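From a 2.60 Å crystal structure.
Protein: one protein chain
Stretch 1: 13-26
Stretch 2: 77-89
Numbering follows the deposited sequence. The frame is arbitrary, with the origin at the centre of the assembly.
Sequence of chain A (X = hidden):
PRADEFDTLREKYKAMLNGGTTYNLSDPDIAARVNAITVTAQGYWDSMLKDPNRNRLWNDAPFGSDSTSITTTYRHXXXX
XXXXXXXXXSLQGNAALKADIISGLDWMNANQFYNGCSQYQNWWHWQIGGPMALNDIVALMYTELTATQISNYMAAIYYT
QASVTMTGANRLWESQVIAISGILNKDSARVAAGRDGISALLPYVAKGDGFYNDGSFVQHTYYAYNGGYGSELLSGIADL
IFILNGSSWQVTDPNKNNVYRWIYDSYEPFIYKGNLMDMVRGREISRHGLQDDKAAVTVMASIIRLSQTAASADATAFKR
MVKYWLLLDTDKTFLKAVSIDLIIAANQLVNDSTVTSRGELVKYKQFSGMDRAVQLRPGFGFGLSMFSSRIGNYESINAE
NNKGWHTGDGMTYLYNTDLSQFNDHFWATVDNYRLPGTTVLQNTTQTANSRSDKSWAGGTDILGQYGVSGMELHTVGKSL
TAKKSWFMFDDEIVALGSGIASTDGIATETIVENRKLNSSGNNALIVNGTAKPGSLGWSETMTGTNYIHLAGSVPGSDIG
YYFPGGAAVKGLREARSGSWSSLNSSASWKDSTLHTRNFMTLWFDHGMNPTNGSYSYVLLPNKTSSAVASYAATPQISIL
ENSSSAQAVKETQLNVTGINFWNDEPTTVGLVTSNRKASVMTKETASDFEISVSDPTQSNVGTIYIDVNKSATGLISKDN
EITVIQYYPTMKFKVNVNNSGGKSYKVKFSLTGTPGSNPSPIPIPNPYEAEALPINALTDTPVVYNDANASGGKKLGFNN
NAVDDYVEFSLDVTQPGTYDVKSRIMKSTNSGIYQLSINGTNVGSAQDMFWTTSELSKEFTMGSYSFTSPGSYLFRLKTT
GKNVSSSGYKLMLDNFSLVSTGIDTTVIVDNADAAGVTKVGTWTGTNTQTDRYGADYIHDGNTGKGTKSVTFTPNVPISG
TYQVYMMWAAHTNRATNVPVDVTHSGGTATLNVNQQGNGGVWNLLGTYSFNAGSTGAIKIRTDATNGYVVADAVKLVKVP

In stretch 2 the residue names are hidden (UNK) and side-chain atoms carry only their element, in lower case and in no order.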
# COMPACT_ATOMS: atom_id res chain seq x y z
N TYR A 13 31.97 -9.29 -23.68
CA TYR A 13 31.83 -7.98 -23.03
C TYR A 13 32.20 -6.86 -23.98
O TYR A 13 31.49 -5.86 -24.08
CB TYR A 13 32.72 -7.89 -21.79
CG TYR A 13 32.46 -6.66 -20.95
CD1 TYR A 13 31.21 -6.44 -20.40
CD2 TYR A 13 33.46 -5.73 -20.68
CE1 TYR A 13 30.94 -5.33 -19.62
CE2 TYR A 13 33.21 -4.61 -19.90
CZ TYR A 13 31.94 -4.42 -19.37
OH TYR A 13 31.65 -3.32 -18.59
N LYS A 14 33.33 -7.05 -24.66
CA LYS A 14 33.82 -6.08 -25.62
C LYS A 14 32.76 -5.86 -26.69
O LYS A 14 32.46 -4.72 -27.05
CB LYS A 14 35.14 -6.53 -26.24
CG LYS A 14 35.64 -5.63 -27.34
CD LYS A 14 37.07 -5.94 -27.73
CE LYS A 14 37.42 -5.32 -29.07
NZ LYS A 14 38.87 -5.43 -29.35
N ALA A 15 32.18 -6.95 -27.18
CA ALA A 15 31.08 -6.85 -28.14
C ALA A 15 29.86 -6.08 -27.60
O ALA A 15 29.13 -5.44 -28.36
CB ALA A 15 30.68 -8.23 -28.60
N MET A 16 29.63 -6.11 -26.29
CA MET A 16 28.58 -5.26 -25.72
C MET A 16 28.99 -3.80 -25.79
O MET A 16 28.17 -2.92 -26.06
CB MET A 16 28.29 -5.63 -24.26
CG MET A 16 27.85 -7.06 -24.03
SD MET A 16 27.85 -7.47 -22.27
CE MET A 16 26.35 -6.66 -21.73
N LEU A 17 30.27 -3.54 -25.54
CA LEU A 17 30.80 -2.19 -25.61
C LEU A 17 30.79 -1.61 -27.03
O LEU A 17 30.36 -0.47 -27.23
CB LEU A 17 32.21 -2.15 -25.04
CG LEU A 17 32.36 -2.54 -23.57
CD1 LEU A 17 33.83 -2.46 -23.19
CD2 LEU A 17 31.55 -1.61 -22.70
N ASN A 18 31.25 -2.38 -28.01
CA ASN A 18 31.44 -1.80 -29.34
C ASN A 18 30.55 -2.33 -30.46
O ASN A 18 30.65 -1.88 -31.60
CB ASN A 18 32.92 -1.83 -29.76
CG ASN A 18 33.41 -3.24 -30.06
OD1 ASN A 18 32.64 -4.19 -30.10
ND2 ASN A 18 34.71 -3.37 -30.27
N GLY A 19 29.70 -3.31 -30.15
CA GLY A 19 28.74 -3.81 -31.12
C GLY A 19 29.18 -5.04 -31.89
O GLY A 19 28.40 -5.59 -32.67
N GLY A 20 30.42 -5.48 -31.67
CA GLY A 20 30.91 -6.69 -32.31
C GLY A 20 31.90 -6.41 -33.41
O GLY A 20 32.19 -5.25 -33.72
N THR A 21 32.42 -7.47 -34.02
CA THR A 21 33.48 -7.36 -35.03
C THR A 21 32.96 -6.78 -36.34
O THR A 21 33.69 -6.11 -37.07
CB THR A 21 34.11 -8.73 -35.32
OG1 THR A 21 34.64 -9.28 -34.11
CG2 THR A 21 35.23 -8.61 -36.33
N THR A 22 31.68 -7.01 -36.61
CA THR A 22 31.11 -6.61 -37.87
C THR A 22 29.61 -6.42 -37.72
O THR A 22 28.98 -7.09 -36.90
CB THR A 22 31.38 -7.69 -38.94
OG1 THR A 22 30.50 -7.49 -40.05
CG2 THR A 22 31.14 -9.08 -38.35
N TYR A 23 29.05 -5.50 -38.50
CA TYR A 23 27.61 -5.27 -38.51
C TYR A 23 27.19 -4.41 -39.70
O TYR A 23 28.03 -3.83 -40.39
CB TYR A 23 27.17 -4.63 -37.19
CG TYR A 23 28.14 -3.63 -36.59
CD1 TYR A 23 28.28 -2.35 -37.12
CD2 TYR A 23 28.90 -3.96 -35.47
CE1 TYR A 23 29.16 -1.44 -36.57
CE2 TYR A 23 29.78 -3.06 -34.91
CZ TYR A 23 29.91 -1.80 -35.47
OH TYR A 23 30.79 -0.90 -34.91
N ASN A 24 25.89 -4.34 -39.95
CA ASN A 24 25.37 -3.66 -41.14
C ASN A 24 25.51 -2.13 -41.08
O ASN A 24 24.70 -1.44 -40.47
CB ASN A 24 23.91 -4.07 -41.34
CG ASN A 24 23.28 -3.44 -42.57
OD1 ASN A 24 23.95 -2.81 -43.39
ND2 ASN A 24 21.97 -3.61 -42.71
N LEU A 25 26.53 -1.59 -41.74
CA LEU A 25 26.73 -0.15 -41.73
C LEU A 25 25.71 0.60 -42.59
O LEU A 25 25.68 1.83 -42.58
CB LEU A 25 28.15 0.22 -42.16
CG LEU A 25 29.30 -0.41 -41.37
CD1 LEU A 25 30.61 -0.21 -42.10
CD2 LEU A 25 29.40 0.17 -39.96
N SER A 26 24.88 -0.14 -43.33
CA SER A 26 23.82 0.49 -44.13
C SER A 26 22.58 0.77 -43.29
O SER A 26 21.68 1.50 -43.70
CB SER A 26 23.47 -0.37 -45.35
OG SER A 26 24.50 -0.28 -46.32
N UNK A 77 39.29 8.88 -22.13
CA UNK A 77 40.07 7.76 -22.68
C UNK A 77 39.19 6.64 -23.23
O UNK A 77 39.46 6.10 -24.31
c UNK A 77 41.03 7.20 -21.63
c UNK A 77 42.98 7.57 -20.10
c UNK A 77 42.24 8.08 -21.31
c UNK A 77 43.17 8.16 -22.52
N UNK A 78 38.12 6.30 -22.52
CA UNK A 78 37.21 5.29 -23.02
C UNK A 78 36.60 5.67 -24.37
O UNK A 78 36.51 4.82 -25.27
c UNK A 78 34.43 1.84 -23.35
c UNK A 78 32.93 3.67 -23.67
c UNK A 78 35.35 2.70 -22.77
c UNK A 78 33.85 4.53 -23.09
c UNK A 78 33.22 2.33 -23.80
c UNK A 78 36.09 4.99 -22.03
o UNK A 78 32.30 1.47 -24.36
c UNK A 78 35.07 4.06 -22.62
N UNK A 79 36.18 6.92 -24.51
CA UNK A 79 35.54 7.36 -25.75
C UNK A 79 36.48 7.18 -26.92
O UNK A 79 36.06 6.74 -27.99
o UNK A 79 33.16 8.02 -24.52
o UNK A 79 33.63 10.16 -24.32
c UNK A 79 35.09 8.83 -25.66
c UNK A 79 33.87 9.01 -24.76
N UNK A 80 37.75 7.51 -26.71
CA UNK A 80 38.78 7.38 -27.74
C UNK A 80 39.00 5.91 -28.09
O UNK A 80 39.01 5.53 -29.26
s UNK A 80 41.33 10.26 -26.09
c UNK A 80 40.09 8.04 -27.28
c UNK A 80 39.96 9.54 -27.05
c UNK A 80 42.71 10.00 -27.20
N UNK A 81 39.17 5.10 -27.05
CA UNK A 81 39.30 3.66 -27.20
C UNK A 81 38.11 3.07 -27.97
O UNK A 81 38.27 2.15 -28.77
c UNK A 81 39.45 3.00 -25.83
N UNK A 82 36.92 3.61 -27.73
CA UNK A 82 35.72 3.13 -28.39
C UNK A 82 35.81 3.33 -29.90
O UNK A 82 35.59 2.40 -30.67
c UNK A 82 31.95 4.07 -27.74
c UNK A 82 33.11 3.30 -28.34
c UNK A 82 32.93 1.81 -28.08
c UNK A 82 34.47 3.82 -27.84
N UNK A 83 36.12 4.55 -30.33
CA UNK A 83 36.25 4.82 -31.76
C UNK A 83 37.39 3.99 -32.33
O UNK A 83 37.30 3.48 -33.45
c UNK A 83 36.48 6.30 -32.02
N UNK A 84 38.46 3.87 -31.56
CA UNK A 84 39.61 3.09 -31.98
C UNK A 84 39.21 1.68 -32.40
O UNK A 84 39.78 1.12 -33.34
o UNK A 84 44.99 -0.30 -32.40
c UNK A 84 43.94 0.50 -32.03
c UNK A 84 43.03 0.06 -31.07
c UNK A 84 42.74 2.55 -32.23
c UNK A 84 41.98 0.88 -30.71
c UNK A 84 43.80 1.74 -32.60
c UNK A 84 41.82 2.14 -31.28
c UNK A 84 40.67 3.03 -30.89
N UNK A 85 38.23 1.11 -31.70
CA UNK A 85 37.86 -0.29 -31.90
C UNK A 85 36.51 -0.47 -32.59
O UNK A 85 36.03 -1.59 -32.73
c UNK A 85 39.14 -1.02 -29.88
c UNK A 85 37.80 -1.05 -30.57
o UNK A 85 36.84 -0.43 -29.71
N UNK A 86 35.88 0.63 -32.99
CA UNK A 86 34.55 0.56 -33.59
C UNK A 86 34.61 0.28 -35.08
O UNK A 86 35.15 1.08 -35.87
o UNK A 86 33.46 1.94 -31.91
c UNK A 86 33.73 1.84 -33.31
c UNK A 86 32.41 1.82 -34.07
N UNK A 87 34.06 -0.86 -35.47
CA UNK A 87 33.91 -1.21 -36.86
C UNK A 87 33.14 -0.13 -37.59
O UNK A 87 32.02 0.19 -37.22
c UNK A 87 33.15 -2.52 -37.00
c UNK A 87 31.44 -3.18 -40.32
c UNK A 87 32.50 -3.65 -41.07
c UNK A 87 33.75 -3.76 -40.52
c UNK A 87 33.96 -3.40 -39.20
c UNK A 87 31.66 -2.81 -39.00
c UNK A 87 32.92 -2.92 -38.42
o UNK A 87 32.30 -4.02 -42.38
N UNK A 88 33.76 0.43 -38.63
CA UNK A 88 33.11 1.43 -39.45
C UNK A 88 33.58 2.83 -39.13
O UNK A 88 33.31 3.78 -39.87
N UNK A 89 34.28 2.97 -38.00
CA UNK A 89 34.77 4.27 -37.57
C UNK A 89 35.99 4.68 -38.39
O UNK A 89 36.90 3.87 -38.61
c UNK A 89 35.13 4.24 -36.09
o UNK A 89 35.66 5.49 -35.67
O HOH W 1 29.87 1.52 -25.43
O HOH W 2 32.84 -2.54 -33.18
O HOH W 3 30.70 0.78 -30.91
O HOH W 4 35.36 -3.88 -33.93

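Position 77 carries four carbons forked at the second and lies out of reach of stretch 1: Leu 77. Position 78 has one carbon, then a six-carbon ring bearing an oxygen that lies by the Leu 17 side chain, so it is Tyr 78. Its OH is 3.6 Å from Leu 17 CD2, and water 1 joins the two stretches there, hydrogen-bonded to Tyr 78 OH and to Leu 17 O, each at 2.7 Å.

Position 79 shows two carbons, the second carrying two oxygens and no nitrogen, a carboxylate out of reach of stretch 1: Asp 79. Position 80, an unbranched chain of two carbons, a sulfur and a carbon, is Met 80, buried away from the contact. Position 81 has a single carbon, out of reach, and is Ala 81.

Position 82 again has four carbons forked at the second, one tip reaching the end of the first helix. It is Leu 82, with CD1 3.5 Å from Leu 17 O and 4.0 Å from Asn 18 CB. Position 83, one carbon out of reach, is Ala 83; position 84, one carbon then a six-carbon ring bearing an oxygen, also out of reach, is Tyr 84.

Position 85 has one carbon carrying an oxygen and a carbon, its CA-to-CB bond pointing toward stretch 1 and its oxygen near the Asn 18 amide: Thr 85. Its OG1 lies 3.7 Å from Asn 18 ND2. Position 86 repeats that branching, and its carbon tip meets a tyrosine hydroxyl. This is Thr 86, with CG2 3.3 Å from Tyr 23 OH; its OG1 donates to Leu 82 O at 2.5 Å, tying the loop back to the helix.

Position 87 has one carbon, then a six-carbon ring bearing an oxygen; one face lies under Thr 22 CA and an edge meets the face of the Tyr 23 ring. This is Tyr 87, the residue most covered in this contact. Leu 25 CD1 packs 3.6 Å from Tyr 87 CE2.

Position 88 has no side-chain atoms: Gly 88. An ideal CB here would clash with Leu 25 CD2 at 2.6 Å, and the backbone angles alone call for glycine. Position 89, one carbon then one oxygen, without contact to stretch 1, is Ser 89, whose N closes the type II turn on Thr 86 O.

The helices, at 97°, touch chiefly through Leu 17 and Asn 18 against Tyr 78 and Leu 82. Beyond them, the loop covers one face and part of the rim of the Tyr 87 ring, and a glycine leaves room for Leu 25. A weak hydrogen bond from Tyr 23 OH to Tyr 87 O (2.8 Å) adds a polar contact, while waters join carbonyls of stretch 1 to backbone and side-chain atoms of stretch 2.

Stretch 2 (77-89) LYDMALAYTTYGS
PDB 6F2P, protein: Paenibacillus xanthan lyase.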